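Local coordinates for protein formate dehydrogenase (Staphylococcus aureus, PDB 6TTB) that oxidises formate to carbon dioxide with NAD as the hydride acceptor, binding the cofactor between two domains, at residues D88-A93 with K112-A117; M100-I105 with L126-E131; I134-V139 with D357-S362; I157-Y162 with H268-N273; Q187-G192 with S239-T244. All coordinates share one frame; numbering follows the deposited sequence.

The five contacts fall into two groups on opposite sides of the chain's centre. Interactions 1, 2 and 3 build one domain: strand 113-116 of interaction 1 and strand 135-138 of interaction 3 are neighbours in a five-stranded parallel sheet, the contact centres about 9 Å apart, and interaction 2, its centre about 13 Å from both, joins two helices on one face of that sheet. Interactions 4 and 5, centres about 10 Å apart, belong to the seven-stranded sheet of the NAD-binding domain, where strands 242-245 and 269-273 are neighbours. Along the chain both come between the segments of interaction 3, whose C-terminal segment returns to the first domain. NAD sits between the two groups.

Interaction 1. Residues D88-A93 with K112-A117; sequences DVIISA and KLAITA
Strands 89-92 and 113-116 run parallel, joined by backbone bonds that step from one strand to the other. Ile90 takes part twice: its N donates to Leu113 O at 2.9 Å, and its O accepts from Ile115 N at 2.8 Å, both nearly along the C=O axis. Ser92 N then reaches Ile115 O at 3.2 Å, and Ala117 N closes the series on Ser92 O from above the carbonyl plane. On one face Val89, Ile91, Leu113 and Ile115 form an aliphatic layer. Ile91 and Ile115 lie side by side, CG1 of each anti to its carbonyl carbon, so that Ile91 CD1 and Ile115 CD1 meet at 3.7 Å. On the other face Ile90 CG2 touches Ala114 CB at 3.6 Å. Before the strands, Lys112 bends at chi3 and chi4 to bring NZ to Asp88 OD2 at 2.5 Å, a salt bridge entered from above the carboxylate plane; Asp88 OD1 is held by Lys34 N. This is a right-handed beta-alpha-beta unit crossing over through helix 102-106. Phe347, Leu344 and Ile343 of helix 330-348 pack on the Val89 and Ile115 face, while strands 34-38 and 135-138 flank the pair in the sheet.

Interaction 2. Residues M100-I105 with L126-E131; sequences MTRERI and LAAASE
Two helices that lie against the parallel sheet of the first domain meet here, the N-terminal turn of helix 102-106 packing on helix 126-131. Ile105 supplies the buried half. Its CG1 is anti to the carbonyl carbon and its chain extends on to CD1, which reaches Ala128 CB at 3.8 Å and Ala129 CB at 4.1 Å. The small alanine methyls let the helices come close, with Arg102 and Ala128 the nearest pair of CA atoms. Each helix is the connection after one strand of the sheet, helix 102-106 following strand 89-92 and helix 126-131 following strand 113-116, an arrangement of successive beta-alpha units in which neighbouring connections pack side by side. Thr101 is the N-cap of the first helix, its OG1 accepting from Arg104 N at 3.1 Å, while Asp125 OD1 receives Ala128 N at the start of the second. Towards the exposed end Arg102 takes over. Its CG is anti to the backbone N (chi1 -170°), and a bend at chi3 lays the guanidinium over Ala128, whose CB stands 3.7 Å above the plane and over its centre. Glu131 approaches at the edge of the same group, its side chain crossing that of Arg102 at about a right angle and the two planes turned 55° apart. The grip is end-on and centred on one oxygen: Arg102 NH2 meets the syn lone pair of Glu131 OE2 at 2.8 Å, and Arg102 NH1 reaches Glu131 OE2 at 3.1 Å from above the carboxylate plane. The bond from Arg102 NH1 to Glu131 OE1 is weak.

Interaction 3. Residues I134-V139 with D357-S362; sequences IGVVEV and DIIVAS
The firm part of this contact is where the returning chain, 357-362, runs antiparallel along strand 135-138, an edge strand of the five-stranded parallel sheet. Val136 N donates to Val360 O at 3.0 Å, in the carbonyl plane and on a lone pair, with an N-H...O angle of 167°. Val136 O accepts from Ile359 N at 2.8 Å and, weakly, from Val360 N; with Ile359 and Val360 both facing Val136, this is a classic beta bulge. Beyond it Glu138 N binds Asp357 O at 3.1 Å. Val136 fills the middle: its CG1, anti to the backbone N, meets Ile359 CB at 3.8 Å, and its CB lies 4.0 Å from Val360 CB, while Leu126 of helix 126-131 packs on Ile359 and Val360.

On the face away from Val136 the packing is looser: Val137 CG1 and Ile358 CG1 are 4.3 Å apart. At the solvent-side end Ser362 sets its CB against Gly135 N, while its OG turns to Asn133 O. Glu138 stands near the bound NAD, with OE1 bonded to Ser121 OG. Asp357 OD1 lies 3.0 Å from Glu138 O, two acceptors without a bond between them. Thr140 N donates to that same Asp357 oxygen, which would ease the repulsion and probably helps hold the carboxylate there.

Interaction 4. Residues I157-Y162 with H268-N273; sequences ILLRNY and HSYLVN
Tyr270 and Leu158 slide past each other in opposite directions, each reaching from its own backbone toward the other. Tyr270 CG lies anti to the carbonyl carbon (chi1 -56°), which carries the ring out from the strand to the last turn of helix 144-160. There one side of the ring runs along Leu158: Tyr270 CD2 meets Leu158 CB at 3.7 Å, and Tyr270 CE2 comes near Leu158 O. Leu159, crossing obliquely, sits over one ring face, its CG 4.1 Å above the plane and offset toward the rim, and its CD2 touches Tyr270 CE1 at 3.7 Å. Both leucines approach from the same side of the ring plane, Leu159 over the face and Leu158 beside CD2 and CE2. This is helix-on-sheet packing in the Rossmann-type NAD-binding domain, strand 269-273 being an inner strand of its parallel sheet. Two residues along the strand, Val272 offers CG2 to Leu158 CD2 at 3.4 Å, so Leu158 spans both residues. No hydrogen bond joins the segments. The helix ends in a Schellman motif, with Asn161 at positive phi (60°), Tyr162 N bonded to Ile157 O and Asn161 N to Leu158 O. Arg160 makes a salt bridge with Glu149 of the second subunit.

Interaction 5. Residues Q187-G192 with S239-T244; sequences QHKTIG and SSDAIT
Strands 190-192 and 242-244 run parallel at an axis distance of 4.8 Å, their directions 33° apart. They are adjacent central strands in the parallel sheet of the Rossmann-type NAD-binding domain, and strand 190-194 leads into a glycine-rich turn consistent with the dinucleotide-binding GxGxxG pattern. Gly192 carries the backbone pairing: its N donates to Ala242 O at 3.0 Å in the carbonyl plane, and its O takes Thr244 N at 3.0 Å nearly along the C=O axis. Ser240 OG packs 3.3 Å from Gly192 CA, against the glycine; that hydroxyl is bonded to Leu236 O. On the other face Ile191 CD1 lies 4.5 Å from Ala242 CB, a loose approach, while Tyr270 of the next strand packs on Ala242. Lys189 sends its amine to Glu185 O and to a salt bridge with Glu331 of the second subunit. Where the strands begin, Asp241 and Thr190 hold each other twice. Asp241 N donates to Thr190 O at 2.7 Å. In return Asp241, with CG anti to its carbonyl carbon (chi1 -71°), swings its carboxylate back, and OD2 receives Thr190 N at 2.6 Å on its anti lone pair, with an N-H...O angle of 162°.

Interaction 1. Residues D88-A93 with K112-A117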
# COMPACT_ATOMS: atom_id res chain seq x y z
N ASP A 88 8.84 -16.55 -37.70
CA ASP A 88 8.02 -15.59 -38.46
C ASP A 88 7.53 -14.48 -37.53
O ASP A 88 7.32 -13.34 -37.94
CB ASP A 88 6.79 -16.28 -39.03
CG ASP A 88 7.06 -17.04 -40.30
OD1 ASP A 88 7.45 -18.25 -40.22
OD2 ASP A 88 6.84 -16.45 -41.35
N VAL A 89 7.34 -14.84 -36.26
CA VAL A 89 6.74 -13.95 -35.28
C VAL A 89 7.32 -14.30 -33.92
O VAL A 89 7.34 -15.48 -33.52
CB VAL A 89 5.20 -14.09 -35.23
CG1 VAL A 89 4.64 -13.30 -34.07
CG2 VAL A 89 4.52 -13.70 -36.55
N ILE A 90 7.81 -13.29 -33.21
CA ILE A 90 8.28 -13.52 -31.87
C ILE A 90 7.27 -12.91 -30.88
O ILE A 90 6.56 -11.92 -31.20
CB ILE A 90 9.67 -12.91 -31.69
CG1 ILE A 90 10.25 -13.19 -30.30
CG2 ILE A 90 9.65 -11.40 -32.02
CD1 ILE A 90 10.78 -14.61 -30.13
N ILE A 91 7.19 -13.54 -29.69
CA ILE A 91 6.24 -13.10 -28.69
C ILE A 91 6.87 -13.16 -27.31
O ILE A 91 7.44 -14.17 -26.93
CB ILE A 91 4.95 -13.94 -28.78
CG1 ILE A 91 4.24 -13.74 -30.13
CG2 ILE A 91 4.06 -13.53 -27.66
CD1 ILE A 91 3.01 -14.68 -30.38
N SER A 92 6.72 -12.08 -26.54
CA SER A 92 7.10 -12.11 -25.13
C SER A 92 6.41 -10.99 -24.36
O SER A 92 5.80 -10.11 -24.97
CB SER A 92 8.59 -12.02 -24.95
OG SER A 92 9.01 -10.71 -25.25
N ALA A 93 6.56 -11.02 -23.02
CA ALA A 93 5.99 -10.03 -22.13
C ALA A 93 7.10 -9.15 -21.57
O ALA A 93 8.23 -9.60 -21.39
CB ALA A 93 5.27 -10.72 -21.03
N LYS A 112 8.54 -10.91 -38.91
CA LYS A 112 7.67 -9.96 -39.55
C LYS A 112 6.95 -9.22 -38.45
O LYS A 112 6.62 -8.03 -38.60
CB LYS A 112 6.74 -10.69 -40.51
CG LYS A 112 7.40 -11.37 -41.72
CD LYS A 112 6.37 -12.07 -42.64
CE LYS A 112 6.12 -13.56 -42.34
NZ LYS A 112 7.28 -14.40 -42.77
N LEU A 113 6.81 -9.90 -37.29
CA LEU A 113 5.94 -9.39 -36.22
C LEU A 113 6.51 -9.73 -34.85
O LEU A 113 6.76 -10.91 -34.51
CB LEU A 113 4.50 -9.89 -36.41
CG LEU A 113 3.43 -9.19 -35.55
CD1 LEU A 113 3.57 -7.70 -35.54
CD2 LEU A 113 1.97 -9.64 -35.89
N ALA A 114 6.76 -8.68 -34.09
CA ALA A 114 7.15 -8.84 -32.71
C ALA A 114 6.00 -8.39 -31.81
O ALA A 114 5.68 -7.21 -31.73
CB ALA A 114 8.40 -8.05 -32.44
N ILE A 115 5.36 -9.36 -31.18
CA ILE A 115 4.24 -9.02 -30.32
C ILE A 115 4.75 -8.93 -28.89
O ILE A 115 5.45 -9.86 -28.44
CB ILE A 115 3.15 -10.09 -30.43
CG1 ILE A 115 2.79 -10.42 -31.88
CG2 ILE A 115 1.93 -9.71 -29.61
CD1 ILE A 115 1.79 -11.50 -31.91
N THR A 116 4.39 -7.85 -28.21
CA THR A 116 4.59 -7.70 -26.80
C THR A 116 3.35 -8.22 -26.04
O THR A 116 2.34 -7.51 -25.91
CB THR A 116 4.81 -6.22 -26.45
OG1 THR A 116 5.92 -5.59 -27.14
CG2 THR A 116 4.89 -5.98 -24.97
N ALA A 117 3.45 -9.40 -25.43
CA ALA A 117 2.35 -9.86 -24.60
C ALA A 117 2.23 -8.97 -23.37
O ALA A 117 2.60 -9.35 -22.30
CB ALA A 117 2.51 -11.33 -24.20

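Interaction 2. Residues M100-I105 with L126-E131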
# COMPACT_ATOMS: atom_id res chain seq x y z
N MET A 100 15.01 -8.23 -28.57
CA MET A 100 15.23 -8.21 -30.00
C MET A 100 16.20 -7.08 -30.36
O MET A 100 15.79 -6.00 -30.76
CB MET A 100 13.91 -8.07 -30.73
CG MET A 100 13.04 -9.35 -30.63
SD MET A 100 13.93 -10.98 -30.97
CE MET A 100 14.47 -10.73 -32.66
N THR A 101 17.49 -7.34 -30.13
CA THR A 101 18.56 -6.44 -30.48
C THR A 101 18.71 -6.40 -32.01
O THR A 101 18.21 -7.25 -32.73
CB THR A 101 19.86 -6.90 -29.83
OG1 THR A 101 20.17 -8.19 -30.36
CG2 THR A 101 19.80 -6.98 -28.32
N ARG A 102 19.39 -5.37 -32.51
CA ARG A 102 19.76 -5.37 -33.90
C ARG A 102 20.45 -6.68 -34.22
O ARG A 102 20.15 -7.28 -35.21
CB ARG A 102 20.77 -4.25 -34.15
CG ARG A 102 21.05 -3.99 -35.61
CD ARG A 102 21.90 -2.75 -35.51
NE ARG A 102 21.08 -1.55 -35.47
CZ ARG A 102 20.42 -1.08 -36.53
NH1 ARG A 102 19.77 0.08 -36.47
NH2 ARG A 102 20.50 -1.73 -37.67
N GLU A 103 21.39 -7.08 -33.37
CA GLU A 103 22.19 -8.28 -33.60
C GLU A 103 21.24 -9.40 -33.96
O GLU A 103 21.28 -9.92 -35.06
CB GLU A 103 23.12 -8.61 -32.41
N ARG A 104 20.24 -9.63 -33.08
CA ARG A 104 19.31 -10.75 -33.27
C ARG A 104 18.39 -10.54 -34.49
O ARG A 104 17.97 -11.50 -35.11
CB ARG A 104 18.50 -10.97 -32.00
CG ARG A 104 18.80 -12.26 -31.28
CD ARG A 104 18.36 -11.93 -29.88
NE ARG A 104 18.38 -13.05 -28.98
CZ ARG A 104 19.09 -13.08 -27.86
NH1 ARG A 104 19.83 -12.04 -27.56
NH2 ARG A 104 19.10 -14.16 -27.09
N ILE A 105 18.03 -9.30 -34.81
CA ILE A 105 17.04 -9.03 -35.84
C ILE A 105 17.63 -9.39 -37.19
O ILE A 105 16.95 -10.00 -38.02
CB ILE A 105 16.62 -7.55 -35.81
CG1 ILE A 105 15.43 -7.32 -34.86
CG2 ILE A 105 16.33 -7.05 -37.24
CD1 ILE A 105 15.25 -5.86 -34.50
N LEU A 126 13.63 -0.75 -31.85
CA LEU A 126 12.63 -0.24 -32.77
C LEU A 126 13.28 0.24 -34.07
O LEU A 126 12.84 -0.15 -35.14
CB LEU A 126 11.80 0.85 -32.09
CG LEU A 126 11.13 0.37 -30.80
CD1 LEU A 126 10.30 1.49 -30.19
CD2 LEU A 126 10.25 -0.85 -31.07
N ALA A 127 14.34 1.04 -33.95
CA ALA A 127 15.12 1.52 -35.07
C ALA A 127 15.36 0.38 -36.07
O ALA A 127 14.80 0.45 -37.14
CB ALA A 127 16.42 2.13 -34.55
N ALA A 128 16.06 -0.74 -35.65
CA ALA A 128 16.33 -1.90 -36.53
C ALA A 128 15.05 -2.59 -37.00
O ALA A 128 14.91 -2.88 -38.16
CB ALA A 128 17.25 -2.91 -35.91
N ALA A 129 14.16 -2.93 -36.08
CA ALA A 129 12.84 -3.45 -36.46
C ALA A 129 12.24 -2.60 -37.59
O ALA A 129 11.79 -3.14 -38.60
CB ALA A 129 11.91 -3.57 -35.25
N SER A 130 12.27 -1.28 -37.43
CA SER A 130 11.83 -0.41 -38.51
C SER A 130 12.57 -0.67 -39.85
O SER A 130 11.94 -0.77 -40.90
CB SER A 130 11.90 0.98 -38.14
OG SER A 130 11.13 1.67 -39.09
N GLU A 131 13.90 -0.75 -39.79
CA GLU A 131 14.73 -0.76 -40.97
C GLU A 131 14.58 -2.09 -41.72
O GLU A 131 14.83 -2.15 -42.91
CB GLU A 131 16.19 -0.57 -40.59
CG GLU A 131 16.49 0.74 -39.87
CD GLU A 131 17.95 0.78 -39.35
OE1 GLU A 131 18.46 1.94 -39.04
OE2 GLU A 131 18.62 -0.35 -39.30

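Interaction 3. Residues I134-V139 with D357-S362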
# COMPACT_ATOMS: atom_id res chain seq x y z
N ILE A 134 10.01 -5.14 -39.84
CA ILE A 134 9.29 -5.90 -38.83
C ILE A 134 8.28 -4.97 -38.13
O ILE A 134 8.63 -3.87 -37.76
CB ILE A 134 10.32 -6.40 -37.81
CG1 ILE A 134 11.22 -7.48 -38.35
CG2 ILE A 134 9.72 -6.77 -36.46
CD1 ILE A 134 12.57 -7.41 -37.70
N GLY A 135 7.06 -5.47 -37.89
CA GLY A 135 6.05 -4.73 -37.16
C GLY A 135 6.15 -5.03 -35.67
O GLY A 135 6.52 -6.14 -35.30
N VAL A 136 5.77 -4.07 -34.85
CA VAL A 136 5.85 -4.22 -33.41
C VAL A 136 4.55 -3.73 -32.77
O VAL A 136 4.14 -2.55 -32.96
CB VAL A 136 7.03 -3.42 -32.86
CG1 VAL A 136 7.00 -3.33 -31.36
CG2 VAL A 136 8.36 -4.00 -33.36
N VAL A 137 3.91 -4.61 -31.98
CA VAL A 137 2.60 -4.30 -31.47
C VAL A 137 2.52 -4.85 -30.08
O VAL A 137 2.94 -5.97 -29.84
CB VAL A 137 1.46 -4.90 -32.33
CG1 VAL A 137 1.65 -4.53 -33.76
CG2 VAL A 137 1.44 -6.40 -32.19
N GLU A 138 1.90 -4.08 -29.19
CA GLU A 138 1.60 -4.52 -27.87
C GLU A 138 0.08 -4.38 -27.69
O GLU A 138 -0.57 -3.92 -28.60
CB GLU A 138 2.49 -3.76 -26.85
CG GLU A 138 2.16 -2.25 -26.66
CD GLU A 138 3.29 -1.37 -26.04
OE1 GLU A 138 4.49 -1.75 -26.09
OE2 GLU A 138 2.99 -0.25 -25.60
N VAL A 139 -0.44 -4.82 -26.53
CA VAL A 139 -1.87 -4.92 -26.20
C VAL A 139 -2.31 -3.70 -25.38
O VAL A 139 -2.63 -3.76 -24.18
CB VAL A 139 -2.10 -6.20 -25.40
CG1 VAL A 139 -3.59 -6.47 -25.22
CG2 VAL A 139 -1.38 -7.40 -26.02
N ASP A 357 -2.48 -0.12 -31.04
CA ASP A 357 -1.68 -1.30 -30.79
C ASP A 357 -0.32 -1.24 -31.48
O ASP A 357 0.55 -2.09 -31.21
CB ASP A 357 -2.47 -2.55 -31.10
CG ASP A 357 -3.41 -2.89 -29.98
OD1 ASP A 357 -3.14 -2.41 -28.83
OD2 ASP A 357 -4.43 -3.57 -30.25
N ILE A 358 -0.13 -0.24 -32.34
CA ILE A 358 1.04 -0.26 -33.19
C ILE A 358 2.14 0.62 -32.60
O ILE A 358 1.99 1.82 -32.52
CB ILE A 358 0.72 0.18 -34.61
CG1 ILE A 358 -0.02 -0.91 -35.40
CG2 ILE A 358 2.00 0.63 -35.31
CD1 ILE A 358 -1.18 -0.33 -36.22
N ILE A 359 3.26 -0.00 -32.30
CA ILE A 359 4.45 0.75 -31.98
C ILE A 359 5.21 1.07 -33.26
O ILE A 359 5.18 2.18 -33.75
CB ILE A 359 5.26 0.02 -30.89
CG1 ILE A 359 4.40 -0.09 -29.63
CG2 ILE A 359 6.58 0.72 -30.59
CD1 ILE A 359 4.81 -1.22 -28.78
N VAL A 360 5.79 0.06 -33.89
CA VAL A 360 6.36 0.28 -35.19
C VAL A 360 5.45 -0.32 -36.27
O VAL A 360 5.10 -1.50 -36.21
CB VAL A 360 7.80 -0.26 -35.26
CG1 VAL A 360 8.25 -0.41 -36.69
CG2 VAL A 360 8.76 0.62 -34.50
N ALA A 361 5.14 0.52 -37.27
CA ALA A 361 4.35 0.18 -38.44
C ALA A 361 5.21 -0.53 -39.49
O ALA A 361 6.41 -0.26 -39.60
CB ALA A 361 3.78 1.46 -38.98
N SER A 362 4.57 -1.41 -40.29
CA SER A 362 5.23 -2.29 -41.25
C SER A 362 4.29 -2.50 -42.43
O SER A 362 3.09 -2.22 -42.30
CB SER A 362 5.53 -3.60 -40.58
OG SER A 362 5.76 -4.60 -41.56

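Interaction 4. Residues I157-Y162 with H268-N273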
# COMPACT_ATOMS: atom_id res chain seq x y z
N ILE A 157 1.44 2.11 0.94
CA ILE A 157 2.49 1.36 1.64
C ILE A 157 3.61 2.31 2.04
O ILE A 157 4.17 2.22 3.09
CB ILE A 157 3.04 0.22 0.75
CG1 ILE A 157 2.01 -0.88 0.52
CG2 ILE A 157 4.36 -0.34 1.30
CD1 ILE A 157 2.49 -1.96 -0.41
N LEU A 158 3.96 3.19 1.14
CA LEU A 158 5.01 4.15 1.39
C LEU A 158 4.64 5.13 2.54
O LEU A 158 5.38 5.26 3.51
CB LEU A 158 5.29 4.83 0.05
CG LEU A 158 6.58 4.34 -0.68
CD1 LEU A 158 7.09 2.99 -0.17
CD2 LEU A 158 6.41 4.26 -2.16
N LEU A 159 3.51 5.84 2.43
CA LEU A 159 3.20 6.87 3.43
C LEU A 159 2.88 6.21 4.77
O LEU A 159 3.23 6.70 5.81
CB LEU A 159 2.04 7.76 2.97
CG LEU A 159 2.44 8.85 1.97
CD1 LEU A 159 1.40 8.95 0.89
CD2 LEU A 159 2.66 10.20 2.64
N ARG A 160 2.24 5.07 4.72
CA ARG A 160 1.77 4.50 5.96
C ARG A 160 2.89 3.71 6.60
O ARG A 160 2.78 3.29 7.76
CB ARG A 160 0.47 3.71 5.75
CG ARG A 160 -0.70 4.62 5.43
CD ARG A 160 -2.04 3.99 5.70
NE ARG A 160 -2.27 3.67 7.10
CZ ARG A 160 -2.85 4.51 7.93
NH1 ARG A 160 -3.16 5.74 7.52
NH2 ARG A 160 -3.11 4.11 9.17
N ASN A 161 4.02 3.58 5.87
CA ASN A 161 5.15 2.92 6.47
C ASN A 161 4.72 1.48 6.84
O ASN A 161 5.11 0.91 7.87
CB ASN A 161 5.66 3.78 7.65
CG ASN A 161 6.95 3.28 8.28
OD1 ASN A 161 7.84 2.73 7.62
ND2 ASN A 161 7.03 3.45 9.58
N TYR A 162 3.88 0.89 5.99
CA TYR A 162 3.51 -0.50 6.08
C TYR A 162 4.72 -1.40 6.29
O TYR A 162 4.63 -2.42 6.93
CB TYR A 162 2.83 -0.94 4.80
CG TYR A 162 2.59 -2.42 4.73
CD1 TYR A 162 1.55 -3.02 5.44
CD2 TYR A 162 3.47 -3.23 4.04
CE1 TYR A 162 1.40 -4.41 5.47
CE2 TYR A 162 3.36 -4.61 4.06
CZ TYR A 162 2.30 -5.20 4.75
OH TYR A 162 2.13 -6.53 4.65
N HIS A 268 12.22 14.51 2.04
CA HIS A 268 11.32 13.63 2.76
C HIS A 268 10.11 13.27 1.91
O HIS A 268 9.06 12.97 2.44
CB HIS A 268 10.86 14.35 4.01
CG HIS A 268 11.97 14.56 4.95
ND1 HIS A 268 11.78 14.68 6.32
CD2 HIS A 268 13.30 14.58 4.74
CE1 HIS A 268 12.95 14.82 6.91
NE2 HIS A 268 13.90 14.78 5.95
N SER A 269 10.23 13.37 0.59
CA SER A 269 9.08 13.02 -0.24
C SER A 269 9.15 11.55 -0.62
O SER A 269 10.06 10.84 -0.17
CB SER A 269 8.98 13.91 -1.42
OG SER A 269 10.24 14.09 -1.99
N TYR A 270 8.18 11.10 -1.43
CA TYR A 270 8.18 9.70 -1.86
C TYR A 270 8.00 9.65 -3.38
O TYR A 270 7.36 10.52 -3.96
CB TYR A 270 7.01 8.92 -1.24
CG TYR A 270 6.93 8.94 0.25
CD1 TYR A 270 6.47 10.07 0.96
CD2 TYR A 270 7.28 7.82 0.98
CE1 TYR A 270 6.38 10.07 2.34
CE2 TYR A 270 7.19 7.81 2.37
CZ TYR A 270 6.75 8.94 3.05
OH TYR A 270 6.70 8.88 4.42
N LEU A 271 8.42 8.51 -3.97
CA LEU A 271 8.43 8.37 -5.40
C LEU A 271 7.93 7.00 -5.74
O LEU A 271 8.45 6.01 -5.19
CB LEU A 271 9.89 8.51 -5.93
CG LEU A 271 10.06 8.54 -7.47
CD1 LEU A 271 9.19 9.61 -8.13
CD2 LEU A 271 11.45 8.73 -7.83
N VAL A 272 7.00 6.96 -6.72
CA VAL A 272 6.43 5.70 -7.13
C VAL A 272 6.49 5.67 -8.63
O VAL A 272 6.10 6.61 -9.30
CB VAL A 272 5.00 5.48 -6.63
CG1 VAL A 272 4.27 4.41 -7.42
CG2 VAL A 272 5.03 5.07 -5.21
N ASN A 273 7.03 4.57 -9.12
CA ASN A 273 7.26 4.43 -10.52
C ASN A 273 6.92 3.00 -10.91
O ASN A 273 7.71 2.09 -10.67
CB ASN A 273 8.67 4.80 -10.88
CG ASN A 273 8.99 4.41 -12.30
OD1 ASN A 273 8.07 4.25 -13.12
ND2 ASN A 273 10.30 4.27 -12.60

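Interaction 5. Residues Q187-G192 with S239-T244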
# COMPACT_ATOMS: atom_id res chain seq x y z
N GLN A 187 -4.11 11.11 3.66
CA GLN A 187 -5.05 12.21 3.52
C GLN A 187 -4.33 13.57 3.74
O GLN A 187 -3.40 13.68 4.54
CB GLN A 187 -6.18 11.97 4.49
CG GLN A 187 -7.07 13.17 4.70
CD GLN A 187 -7.81 13.02 6.00
OE1 GLN A 187 -8.99 13.28 6.07
NE2 GLN A 187 -7.13 12.51 7.02
N HIS A 188 -4.75 14.59 2.97
CA HIS A 188 -4.26 15.96 3.04
C HIS A 188 -2.90 16.12 2.35
O HIS A 188 -2.39 17.21 2.29
CB HIS A 188 -4.28 16.52 4.48
CG HIS A 188 -5.65 16.68 5.10
ND1 HIS A 188 -6.66 17.47 4.53
CD2 HIS A 188 -6.20 16.11 6.19
CE1 HIS A 188 -7.77 17.39 5.26
NE2 HIS A 188 -7.52 16.52 6.26
N LYS A 189 -2.31 15.04 1.81
CA LYS A 189 -1.04 15.17 1.14
C LYS A 189 -1.27 15.65 -0.29
O LYS A 189 -2.37 15.46 -0.86
CB LYS A 189 -0.32 13.82 1.10
CG LYS A 189 -0.10 13.15 2.45
CD LYS A 189 1.26 13.42 3.03
CE LYS A 189 1.30 13.24 4.53
NZ LYS A 189 -0.03 13.54 5.08
N THR A 190 -0.21 16.24 -0.89
CA THR A 190 -0.35 16.66 -2.29
C THR A 190 0.38 15.68 -3.16
O THR A 190 1.57 15.47 -2.98
CB THR A 190 0.21 18.07 -2.53
OG1 THR A 190 -0.43 18.98 -1.60
CG2 THR A 190 0.09 18.54 -3.97
N ILE A 191 -0.35 15.09 -4.12
CA ILE A 191 0.25 14.08 -4.98
C ILE A 191 0.40 14.61 -6.40
O ILE A 191 -0.57 15.05 -7.02
CB ILE A 191 -0.51 12.72 -4.97
CG1 ILE A 191 -0.77 12.17 -3.56
CG2 ILE A 191 0.26 11.73 -5.77
CD1 ILE A 191 0.37 12.44 -2.60
N GLY A 192 1.61 14.43 -6.96
CA GLY A 192 1.90 14.86 -8.31
C GLY A 192 1.90 13.66 -9.23
O GLY A 192 2.55 12.65 -8.92
N SER A 239 6.75 20.74 -5.42
CA SER A 239 5.63 20.97 -4.50
C SER A 239 4.98 19.65 -4.04
O SER A 239 4.22 19.66 -3.05
CB SER A 239 4.59 21.94 -5.04
OG SER A 239 4.06 21.48 -6.30
N SER A 240 5.26 18.53 -4.76
CA SER A 240 4.56 17.27 -4.49
C SER A 240 5.06 16.62 -3.22
O SER A 240 6.28 16.58 -3.00
CB SER A 240 4.62 16.29 -5.64
OG SER A 240 4.06 16.86 -6.84
N ASP A 241 4.11 16.14 -2.38
CA ASP A 241 4.45 15.32 -1.23
C ASP A 241 4.98 13.98 -1.70
O ASP A 241 5.99 13.50 -1.22
CB ASP A 241 3.29 15.17 -0.26
CG ASP A 241 3.02 16.48 0.47
OD1 ASP A 241 3.91 16.92 1.18
OD2 ASP A 241 1.93 17.09 0.23
N ALA A 242 4.33 13.40 -2.70
CA ALA A 242 4.98 12.29 -3.40
C ALA A 242 4.55 12.32 -4.83
O ALA A 242 3.55 12.95 -5.15
CB ALA A 242 4.61 10.99 -2.79
N ILE A 243 5.27 11.58 -5.68
CA ILE A 243 5.04 11.62 -7.11
C ILE A 243 4.92 10.20 -7.63
O ILE A 243 5.71 9.30 -7.28
CB ILE A 243 6.22 12.33 -7.79
CG1 ILE A 243 6.23 13.84 -7.51
CG2 ILE A 243 6.23 12.06 -9.28
CD1 ILE A 243 7.55 14.54 -7.79
N THR A 244 3.97 10.01 -8.53
CA THR A 244 3.84 8.74 -9.20
C THR A 244 3.98 9.00 -10.69
O THR A 244 3.43 9.99 -11.19
CB THR A 244 2.55 8.01 -8.76
OG1 THR A 244 2.41 6.76 -9.42
CG2 THR A 244 1.27 8.77 -9.00